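PDB 3K0Z: putative polyketide cyclase from Bacillus cereus, which is of unknown function but belongs to the SnoaL-like polyketide cyclases and may act on a polyketide-like substrate. Local coordinates for residues 56-67 / 135-143; 89-98 / 110-118. All coordinates share one frame; numbering follows the deposited sequence.

Contact 1. Residues 56-67 / 135-143; sequences PQTVTENFFDHT and GKITEDWHL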
loop_
_atom_site.group_PDB
_atom_site.type_symbol
_atom_site.label_atom_id
_atom_site.label_comp_id
_atom_site.label_asym_id
_atom_site.label_seq_id
_atom_site.Cartn_x
_atom_site.Cartn_y
_atom_site.Cartn_z
ATOM N N PRO A 56 19.551 -12.165 5.654
ATOM C CA PRO A 56 20.499 -11.292 6.297
ATOM C C PRO A 56 21.164 -10.252 5.388
ATOM O O PRO A 56 21.837 -9.349 5.893
ATOM C CB PRO A 56 21.548 -12.262 6.855
ATOM C CG PRO A 56 21.336 -13.535 6.168
ATOM C CD PRO A 56 19.983 -13.568 5.635
ATOM N N GLN A 57 21.021 -10.364 4.068
ATOM C CA GLN A 57 21.568 -9.328 3.213
ATOM C C GLN A 57 20.549 -8.210 3.008
ATOM O O GLN A 57 20.873 -7.187 2.409
ATOM C CB GLN A 57 21.964 -9.899 1.858
ATOM C CG GLN A 57 23.019 -11.023 1.935
ATOM C CD GLN A 57 23.271 -11.638 0.585
ATOM O OE1 GLN A 57 23.903 -11.033 -0.255
ATOM N NE2 GLN A 57 22.797 -12.874 0.381
ATOM N N THR A 58 19.317 -8.417 3.484
ATOM C CA THR A 58 18.190 -7.546 3.109
ATOM C C THR A 58 17.532 -6.832 4.284
ATOM O O THR A 58 17.206 -5.635 4.171
ATOM C CB THR A 58 17.125 -8.362 2.380
ATOM O OG1 THR A 58 17.735 -9.137 1.337
ATOM C CG2 THR A 58 16.010 -7.445 1.794
ATOM N N VAL A 59 17.328 -7.557 5.381
ATOM C CA VAL A 59 16.709 -7.013 6.577
ATOM C C VAL A 59 17.663 -7.062 7.770
ATOM O O VAL A 59 18.581 -7.863 7.788
ATOM C CB VAL A 59 15.326 -7.694 6.889
ATOM C CG1 VAL A 59 14.455 -7.743 5.597
ATOM C CG2 VAL A 59 15.503 -9.120 7.465
ATOM N N THR A 60 17.446 -6.192 8.753
ATOM C CA THR A 60 18.279 -6.166 9.944
ATOM C C THR A 60 17.849 -7.311 10.843
ATOM O O THR A 60 16.737 -7.837 10.737
ATOM C CB THR A 60 18.151 -4.856 10.712
ATOM O OG1 THR A 60 16.801 -4.693 11.130
ATOM C CG2 THR A 60 18.590 -3.692 9.845
ATOM N N GLU A 61 18.721 -7.692 11.767
ATOM C CA GLU A 61 18.440 -8.888 12.567
ATOM C C GLU A 61 17.202 -8.695 13.427
ATOM O O GLU A 61 16.552 -9.655 13.740
ATOM C CB GLU A 61 19.639 -9.289 13.428
ATOM C CG GLU A 61 19.818 -8.450 14.649
ATOM N N ASN A 62 16.892 -7.439 13.757
ATOM C CA ASN A 62 15.736 -7.058 14.560
ATOM C C ASN A 62 14.538 -6.559 13.753
ATOM O O ASN A 62 13.675 -5.847 14.285
ATOM C CB ASN A 62 16.178 -5.993 15.579
ATOM C CG ASN A 62 17.187 -6.527 16.542
ATOM O OD1 ASN A 62 18.230 -5.911 16.788
ATOM N ND2 ASN A 62 16.902 -7.703 17.084
ATOM N N PHE A 63 14.485 -6.957 12.480
ATOM C CA PHE A 63 13.371 -6.629 11.574
ATOM C C PHE A 63 11.997 -6.840 12.217
ATOM O O PHE A 63 11.767 -7.869 12.847
ATOM C CB PHE A 63 13.481 -7.472 10.311
ATOM C CG PHE A 63 12.253 -7.416 9.431
ATOM C CD1 PHE A 63 12.044 -6.369 8.555
ATOM C CD2 PHE A 63 11.284 -8.394 9.515
ATOM C CE1 PHE A 63 10.873 -6.327 7.743
ATOM C CE2 PHE A 63 10.106 -8.346 8.721
ATOM C CZ PHE A 63 9.918 -7.315 7.862
ATOM N N PHE A 64 11.095 -5.876 12.048
ATOM C CA PHE A 64 9.806 -5.902 12.716
ATOM C C PHE A 64 8.669 -5.555 11.728
ATOM O O PHE A 64 8.678 -4.499 11.050
ATOM C CB PHE A 64 9.835 -4.919 13.888
ATOM C CG PHE A 64 8.656 -5.032 14.786
ATOM C CD1 PHE A 64 7.491 -4.365 14.500
ATOM C CD2 PHE A 64 8.712 -5.801 15.913
ATOM C CE1 PHE A 64 6.395 -4.482 15.317
ATOM C CE2 PHE A 64 7.617 -5.917 16.731
ATOM C CZ PHE A 64 6.464 -5.257 16.425
ATOM N N ASP A 65 7.724 -6.475 11.620
ATOM C CA ASP A 65 6.545 -6.300 10.781
ATOM C C ASP A 65 5.460 -5.681 11.662
ATOM O O ASP A 65 4.986 -6.292 12.639
ATOM C CB ASP A 65 6.120 -7.667 10.198
ATOM C CG ASP A 65 4.930 -7.578 9.269
ATOM O OD1 ASP A 65 4.346 -6.489 9.207
ATOM O OD2 ASP A 65 4.586 -8.602 8.607
ATOM N N HIS A 66 5.084 -4.451 11.340
ATOM C CA HIS A 66 3.999 -3.785 12.032
ATOM C C HIS A 66 2.618 -4.274 11.676
ATOM O O HIS A 66 1.664 -3.886 12.337
ATOM C CB HIS A 66 4.055 -2.283 11.747
ATOM C CG HIS A 66 5.269 -1.635 12.307
ATOM N ND1 HIS A 66 5.383 -1.334 13.639
ATOM C CD2 HIS A 66 6.435 -1.269 11.733
ATOM C CE1 HIS A 66 6.565 -0.791 13.861
ATOM N NE2 HIS A 66 7.223 -0.740 12.722
ATOM N N THR A 67 2.490 -5.104 10.637
ATOM C CA THR A 67 1.177 -5.519 10.149
ATOM C C THR A 67 1.206 -7.039 9.885
ATOM O O THR A 67 1.018 -7.508 8.776
ATOM C CB THR A 67 0.876 -4.739 8.869
ATOM O OG1 THR A 67 1.950 -4.940 7.945
ATOM C CG2 THR A 67 0.733 -3.209 9.121
ATOM N N GLY A 135 20.894 0.846 4.033
ATOM C CA GLY A 135 20.787 -0.213 3.053
ATOM C C GLY A 135 20.109 -1.497 3.460
ATOM O O GLY A 135 20.118 -2.465 2.679
ATOM N N LYS A 136 19.541 -1.523 4.676
ATOM C CA LYS A 136 18.715 -2.649 5.086
ATOM C C LYS A 136 17.342 -2.241 5.604
ATOM O O LYS A 136 17.155 -1.151 6.116
ATOM C CB LYS A 136 19.443 -3.541 6.082
ATOM C CG LYS A 136 20.667 -4.213 5.458
ATOM C CD LYS A 136 20.970 -5.510 6.115
ATOM C CE LYS A 136 22.390 -5.997 5.808
ATOM N NZ LYS A 136 22.713 -7.087 6.760
ATOM N N ILE A 137 16.370 -3.126 5.420
ATOM C CA ILE A 137 15.000 -2.864 5.823
ATOM C C ILE A 137 14.912 -3.152 7.317
ATOM O O ILE A 137 15.247 -4.275 7.758
ATOM C CB ILE A 137 14.019 -3.772 5.041
ATOM C CG1 ILE A 137 14.112 -3.502 3.515
ATOM C CG2 ILE A 137 12.587 -3.615 5.594
ATOM C CD1 ILE A 137 13.375 -4.631 2.673
ATOM N N THR A 138 14.486 -2.161 8.103
ATOM C CA THR A 138 14.369 -2.345 9.549
ATOM C C THR A 138 12.952 -2.741 9.995
ATOM O O THR A 138 12.767 -3.419 11.010
ATOM C CB THR A 138 14.780 -1.100 10.286
ATOM O OG1 THR A 138 13.871 -0.038 9.986
ATOM C CG2 THR A 138 16.228 -0.726 9.946
ATOM N N GLU A 139 11.952 -2.291 9.251
ATOM C CA GLU A 139 10.562 -2.549 9.609
ATOM C C GLU A 139 9.654 -2.329 8.378
ATOM O O GLU A 139 10.064 -1.732 7.369
ATOM C CB GLU A 139 10.110 -1.661 10.790
ATOM C CG GLU A 139 10.269 -0.187 10.544
ATOM C CD GLU A 139 10.059 0.707 11.788
ATOM O OE1 GLU A 139 9.684 0.241 12.854
ATOM O OE2 GLU A 139 10.229 1.911 11.674
ATOM N N ASP A 140 8.432 -2.855 8.439
ATOM C CA ASP A 140 7.530 -2.636 7.351
ATOM C C ASP A 140 6.080 -2.668 7.765
ATOM O O ASP A 140 5.735 -3.068 8.884
ATOM C CB ASP A 140 7.839 -3.546 6.149
ATOM C CG ASP A 140 7.398 -4.997 6.347
ATOM O OD1 ASP A 140 7.209 -5.392 7.487
ATOM O OD2 ASP A 140 7.232 -5.743 5.345
ATOM N N TRP A 141 5.266 -2.218 6.823
ATOM C CA TRP A 141 3.810 -2.184 6.876
ATOM C C TRP A 141 3.382 -2.644 5.502
ATOM O O TRP A 141 3.747 -2.042 4.497
ATOM C CB TRP A 141 3.282 -0.771 7.111
ATOM C CG TRP A 141 3.760 -0.094 8.333
ATOM C CD1 TRP A 141 3.070 0.069 9.511
ATOM C CD2 TRP A 141 4.994 0.645 8.494
ATOM N NE1 TRP A 141 3.807 0.819 10.368
ATOM C CE2 TRP A 141 4.987 1.186 9.775
ATOM C CE3 TRP A 141 6.077 0.908 7.663
ATOM C CZ2 TRP A 141 6.063 1.941 10.284
ATOM C CZ3 TRP A 141 7.142 1.664 8.158
ATOM C CH2 TRP A 141 7.132 2.145 9.466
ATOM N N HIS A 142 2.569 -3.693 5.430
ATOM C CA HIS A 142 2.261 -4.251 4.136
ATOM C C HIS A 142 0.891 -4.887 4.141
ATOM O O HIS A 142 0.324 -5.238 5.202
ATOM C CB HIS A 142 3.325 -5.301 3.793
ATOM C CG HIS A 142 3.312 -6.486 4.704
ATOM N ND1 HIS A 142 2.670 -7.663 4.383
ATOM C CD2 HIS A 142 3.844 -6.667 5.937
ATOM C CE1 HIS A 142 2.831 -8.528 5.366
ATOM N NE2 HIS A 142 3.532 -7.946 6.327
ATOM N N LEU A 143 0.352 -5.047 2.945
ATOM C CA LEU A 143 -0.979 -5.678 2.778
ATOM C C LEU A 143 -1.032 -6.408 1.448
ATOM O O LEU A 143 -0.620 -5.853 0.421
ATOM C CB LEU A 143 -2.010 -4.560 2.836
ATOM C CG LEU A 143 -3.418 -4.780 3.305
ATOM C CD1 LEU A 143 -3.533 -5.713 4.528
ATOM C CD2 LEU A 143 -3.990 -3.365 3.574
HETATM O O HOH W 1 20.103 -5.172 0.965
HETATM O O HOH W 2 13.672 -3.210 13.337
HETATM O O HOH W 3 -0.717 -7.454 6.589
#

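Contact 2. Residues 89-98 / 110-118; sequences IVPNIHCEIE and RLSFTGTHN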
loop_
_atom_site.group_PDB
_atom_site.type_symbol
_atom_site.label_atom_id
_atom_site.label_comp_id
_atom_site.label_asym_id
_atom_site.label_seq_id
_atom_site.Cartn_x
_atom_site.Cartn_y
_atom_site.Cartn_z
ATOM N N ILE A 89 0.578 -24.633 -0.603
ATOM C CA ILE A 89 -0.691 -24.524 -1.317
ATOM C C ILE A 89 -0.525 -24.036 -2.766
ATOM O O ILE A 89 -1.213 -24.535 -3.651
ATOM C CB ILE A 89 -1.668 -23.538 -0.652
ATOM C CG1 ILE A 89 -1.753 -23.742 0.861
ATOM C CG2 ILE A 89 -3.102 -23.756 -1.243
ATOM C CD1 ILE A 89 -2.381 -25.105 1.239
ATOM N N VAL A 90 0.352 -23.054 -2.987
ATOM C CA VAL A 90 0.597 -22.474 -4.325
ATOM C C VAL A 90 2.091 -22.460 -4.617
ATOM O O VAL A 90 2.716 -21.415 -4.556
ATOM C CB VAL A 90 0.078 -20.996 -4.441
ATOM C CG1 VAL A 90 0.191 -20.447 -5.882
ATOM C CG2 VAL A 90 -1.393 -20.902 -3.979
ATOM N N PRO A 91 2.658 -23.624 -4.952
ATOM C CA PRO A 91 4.073 -23.625 -5.288
ATOM C C PRO A 91 4.396 -22.936 -6.617
ATOM O O PRO A 91 5.496 -22.430 -6.768
ATOM C CB PRO A 91 4.434 -25.114 -5.339
ATOM C CG PRO A 91 3.171 -25.819 -5.566
ATOM C CD PRO A 91 2.067 -24.964 -4.996
ATOM N N ASN A 92 3.475 -22.922 -7.581
ATOM C CA ASN A 92 3.720 -22.173 -8.811
ATOM C C ASN A 92 3.287 -20.717 -8.604
ATOM O O ASN A 92 2.160 -20.327 -8.972
ATOM C CB ASN A 92 2.966 -22.767 -9.983
ATOM C CG ASN A 92 3.291 -22.074 -11.285
ATOM O OD1 ASN A 92 4.392 -21.530 -11.457
ATOM N ND2 ASN A 92 2.332 -22.065 -12.204
ATOM N N ILE A 93 4.196 -19.933 -8.034
ATOM C CA ILE A 93 3.981 -18.542 -7.685
ATOM C C ILE A 93 5.221 -17.704 -8.052
ATOM O O ILE A 93 6.340 -18.187 -7.940
ATOM C CB ILE A 93 3.696 -18.380 -6.141
ATOM C CG1 ILE A 93 3.106 -16.991 -5.857
ATOM C CG2 ILE A 93 4.984 -18.696 -5.290
ATOM C CD1 ILE A 93 1.701 -16.757 -6.459
ATOM N N HIS A 94 4.978 -16.452 -8.467
ATOM C CA HIS A 94 5.998 -15.542 -8.977
ATOM C C HIS A 94 5.653 -14.132 -8.539
ATOM O O HIS A 94 4.465 -13.743 -8.588
ATOM C CB HIS A 94 5.996 -15.651 -10.512
ATOM C CG HIS A 94 6.129 -17.068 -10.989
ATOM N ND1 HIS A 94 7.350 -17.690 -11.117
ATOM C CD2 HIS A 94 5.196 -18.005 -11.282
ATOM C CE1 HIS A 94 7.166 -18.939 -11.503
ATOM N NE2 HIS A 94 5.867 -19.157 -11.605
ATOM N N CYS A 95 6.675 -13.363 -8.167
ATOM C CA CYS A 95 6.509 -11.991 -7.654
ATOM C C CYS A 95 7.240 -10.997 -8.563
ATOM O O CYS A 95 8.399 -11.229 -8.867
ATOM C CB CYS A 95 7.115 -11.932 -6.250
ATOM S SG CYS A 95 7.066 -10.287 -5.506
ATOM N N GLU A 96 6.555 -9.919 -8.972
ATOM C CA GLU A 96 7.124 -8.833 -9.762
ATOM C C GLU A 96 6.856 -7.487 -9.084
ATOM O O GLU A 96 5.849 -7.329 -8.401
ATOM C CB GLU A 96 6.508 -8.848 -11.137
ATOM C CG GLU A 96 6.938 -10.018 -11.979
ATOM C CD GLU A 96 6.671 -9.751 -13.495
ATOM O OE1 GLU A 96 5.509 -9.537 -13.900
ATOM O OE2 GLU A 96 7.652 -9.711 -14.267
ATOM N N ILE A 97 7.785 -6.550 -9.230
ATOM C CA ILE A 97 7.646 -5.211 -8.699
ATOM C C ILE A 97 7.036 -4.308 -9.800
ATOM O O ILE A 97 7.670 -4.025 -10.859
ATOM C CB ILE A 97 9.047 -4.617 -8.242
ATOM C CG1 ILE A 97 9.777 -5.524 -7.238
ATOM C CG2 ILE A 97 8.893 -3.145 -7.715
ATOM C CD1 ILE A 97 11.261 -5.087 -6.968
ATOM N N GLU A 98 5.793 -3.909 -9.583
ATOM C CA GLU A 98 5.131 -3.009 -10.494
ATOM C C GLU A 98 5.563 -1.558 -10.361
ATOM O O GLU A 98 5.687 -0.844 -11.367
ATOM C CB GLU A 98 3.619 -3.097 -10.377
ATOM C CG GLU A 98 3.053 -4.484 -10.620
ATOM C CD GLU A 98 3.239 -4.958 -12.045
ATOM O OE1 GLU A 98 3.123 -4.128 -12.958
ATOM O OE2 GLU A 98 3.524 -6.144 -12.257
ATOM N N ARG A 110 4.730 -1.629 -4.978
ATOM C CA ARG A 110 3.496 -2.245 -5.390
ATOM C C ARG A 110 3.872 -3.515 -6.145
ATOM O O ARG A 110 4.597 -3.462 -7.162
ATOM C CB ARG A 110 2.664 -1.315 -6.279
ATOM C CG ARG A 110 1.385 -1.907 -6.793
ATOM C CD ARG A 110 0.458 -0.847 -7.462
ATOM N NE ARG A 110 1.001 -0.255 -8.683
ATOM C CZ ARG A 110 0.937 -0.805 -9.884
ATOM N NH1 ARG A 110 0.431 -2.006 -10.055
ATOM N NH2 ARG A 110 1.432 -0.152 -10.927
ATOM N N LEU A 111 3.352 -4.630 -5.678
ATOM C CA LEU A 111 3.705 -5.956 -6.201
ATOM C C LEU A 111 2.589 -6.656 -6.949
ATOM O O LEU A 111 1.405 -6.355 -6.724
ATOM C CB LEU A 111 4.129 -6.857 -5.040
ATOM C CG LEU A 111 5.318 -6.435 -4.142
ATOM C CD1 LEU A 111 6.569 -5.845 -4.948
ATOM C CD2 LEU A 111 4.902 -5.513 -2.965
ATOM N N SER A 112 2.962 -7.525 -7.902
ATOM C CA SER A 112 2.008 -8.422 -8.552
ATOM C C SER A 112 2.495 -9.848 -8.274
ATOM O O SER A 112 3.701 -10.121 -8.351
ATOM C CB SER A 112 1.867 -8.141 -10.059
ATOM O OG SER A 112 3.139 -8.054 -10.662
ATOM N N PHE A 113 1.577 -10.709 -7.845
ATOM C CA PHE A 113 1.859 -12.117 -7.604
ATOM C C PHE A 113 1.003 -12.906 -8.576
ATOM O O PHE A 113 -0.234 -12.749 -8.589
ATOM C CB PHE A 113 1.478 -12.521 -6.184
ATOM C CG PHE A 113 2.414 -12.019 -5.139
ATOM C CD1 PHE A 113 3.540 -12.770 -4.774
ATOM C CD2 PHE A 113 2.173 -10.809 -4.503
ATOM C CE1 PHE A 113 4.415 -12.296 -3.804
ATOM C CE2 PHE A 113 3.044 -10.332 -3.515
ATOM C CZ PHE A 113 4.175 -11.073 -3.188
ATOM N N THR A 114 1.632 -13.762 -9.373
ATOM C CA THR A 114 0.924 -14.529 -10.378
ATOM C C THR A 114 1.365 -15.989 -10.363
ATOM O O THR A 114 2.484 -16.326 -9.962
ATOM C CB THR A 114 1.152 -13.965 -11.799
ATOM O OG1 THR A 114 2.539 -14.022 -12.084
ATOM C CG2 THR A 114 0.719 -12.516 -11.886
ATOM N N GLY A 115 0.460 -16.862 -10.786
ATOM C CA GLY A 115 0.783 -18.279 -10.849
ATOM C C GLY A 115 -0.460 -19.103 -11.155
ATOM O O GLY A 115 -1.359 -18.646 -11.869
ATOM N N THR A 116 -0.518 -20.312 -10.611
ATOM C CA THR A 116 -1.658 -21.143 -10.822
ATOM C C THR A 116 -1.933 -21.964 -9.598
ATOM O O THR A 116 -1.070 -22.184 -8.791
ATOM C CB THR A 116 -1.434 -22.109 -11.996
ATOM O OG1 THR A 116 -0.335 -22.967 -11.700
ATOM C CG2 THR A 116 -1.153 -21.366 -13.356
ATOM N N HIS A 117 -3.162 -22.442 -9.498
ATOM C CA HIS A 117 -3.594 -23.313 -8.405
ATOM C C HIS A 117 -4.660 -24.148 -9.028
ATOM O O HIS A 117 -5.574 -23.615 -9.640
ATOM C CB HIS A 117 -4.188 -22.518 -7.255
ATOM C CG HIS A 117 -4.764 -23.377 -6.184
ATOM N ND1 HIS A 117 -3.969 -24.074 -5.295
ATOM C CD2 HIS A 117 -6.042 -23.719 -5.898
ATOM C CE1 HIS A 117 -4.738 -24.783 -4.489
ATOM N NE2 HIS A 117 -5.999 -24.592 -4.835
ATOM N N ASN A 118 -4.521 -25.453 -8.894
ATOM C CA ASN A 118 -5.328 -26.389 -9.615
ATOM C C ASN A 118 -5.326 -25.991 -11.087
ATOM O O ASN A 118 -4.263 -25.741 -11.672
ATOM C CB ASN A 118 -6.733 -26.493 -8.997
ATOM C CG ASN A 118 -6.701 -27.051 -7.579
ATOM O OD1 ASN A 118 -5.774 -27.779 -7.200
ATOM N ND2 ASN A 118 -7.712 -26.713 -6.787
HETATM O O HOH W 4 0.766 -23.823 -7.684
HETATM O O HOH W 5 3.941 -12.258 -11.041
HETATM O O HOH W 6 3.538 -10.225 -12.477
HETATM O O HOH W 7 1.976 -1.615 -13.371
#

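Contact 1. Residues 56-67 / 135-143
H66 reaches across to E139 and W141 at the edge of the sheet, and each part of its side chain has its own partner. CB sits over one face of the W141 indole, 3.4 Å from CD1. Beyond it the imidazole lies nearly parallel to the five-membered ring of W141 in an offset stack, centroids 4.4 Å apart and planes at 12°, with CD2 near CE2 and CZ2, toward the rim. At the tip, NE2 donates to E139 OE1 (2.7 Å). The carboxylate oxygen lies in the imidazole plane, yet is itself approached from above the carboxylate plane. CG, anti to the carbonyl carbon (chi1 -65°), sets the ring over the indole with NE2 at E139, whose OE2 is bonded to H131 of the adjoining strand.

On the buried face, H142 NE2 donates to D65 OD2 at 2.6 Å, on the syn side of the carboxylate. D65 OD1 accepts from the backbone N of T67, closing an Asx turn, and lies 3.5 Å from D140 OD1. F63 CZ rests against D140 OD1, while its CE1 meets I137 CG2. T67 OG1 receives the backbone N of H142 (2.9 Å), standing in for a main-chain acceptor where the strand pairing gives out.

K136 extends the other way, and its NZ donates to P56 O (2.6 Å), almost in line with the carbonyl bond. V59 forms a parallel bridge with I137 from strand 59-60. After the type I turn T60–F63, F64 and D65 bridge E139 and D140, also in parallel, adding 63-65 at one margin of the curved mixed sheet of the SnoaL-like, NTF2-clan fold.

Contact 2. Residues 89-98 / 110-118
I93, C95 and I97 face G115, F113 and L111 across an antiparallel beta hairpin, strands 93-103 and 106-117, in the sheet of the NTF2-like fold. This side is the tightly packed one. C95 SG, turned anti to its own N (chi1 177°), lies 4.2 Å from the centroid of the F113 ring in an oblique sulfur-aromatic contact, and C95 CB touches F113 CE1. I97 CG1 and L111 CD1 run alongside each other at 4.0 Å, covered by Y44 of helix 30-49. G115 CA makes a CA-H...O contact of 3.1 Å with N92 O.

The other face, bearing H94, E96, S112 and T114, is wetter. One water joins H94 O to T114 OG1, another links E96 OE1 with S112 OG, and E96 OE2 forms a salt bridge to K20. At the open end of the hairpin, N92 ND2 donates to T116 OG1, which lies in the amide plane, while N92 OD1 accepts from H94 NE2. Toward the turn, E98 CB covers one face of the R110 guanidinium, and the bent E98 chain brings OE2 back to accept the S112 OG proton at 2.5 Å, on its anti side.

In the fold
From the N terminus the chain runs through strand 22-24 and helix 30-49 into segment 56-67 (the end of helix 55-58, then strands 59-60 and 63-65), the first half of contact 1. Helix 76-87 then leads to strand 93-103, which turns back into strand 106-117, so that contact 2 closes a short hairpin loop. Strand 120-133 follows, and strand 136-144 returns to segment 56-67, closing the long loop of contact 1 around contact 2. The two are nested, not crossed. Both belong to one sheet, with strand 120-133 between their pairs; their centres are about 21 Å apart, on opposite sides of the chain's centre. R110 of contact 2 makes a cation-pi contact with W141 of the second subunit.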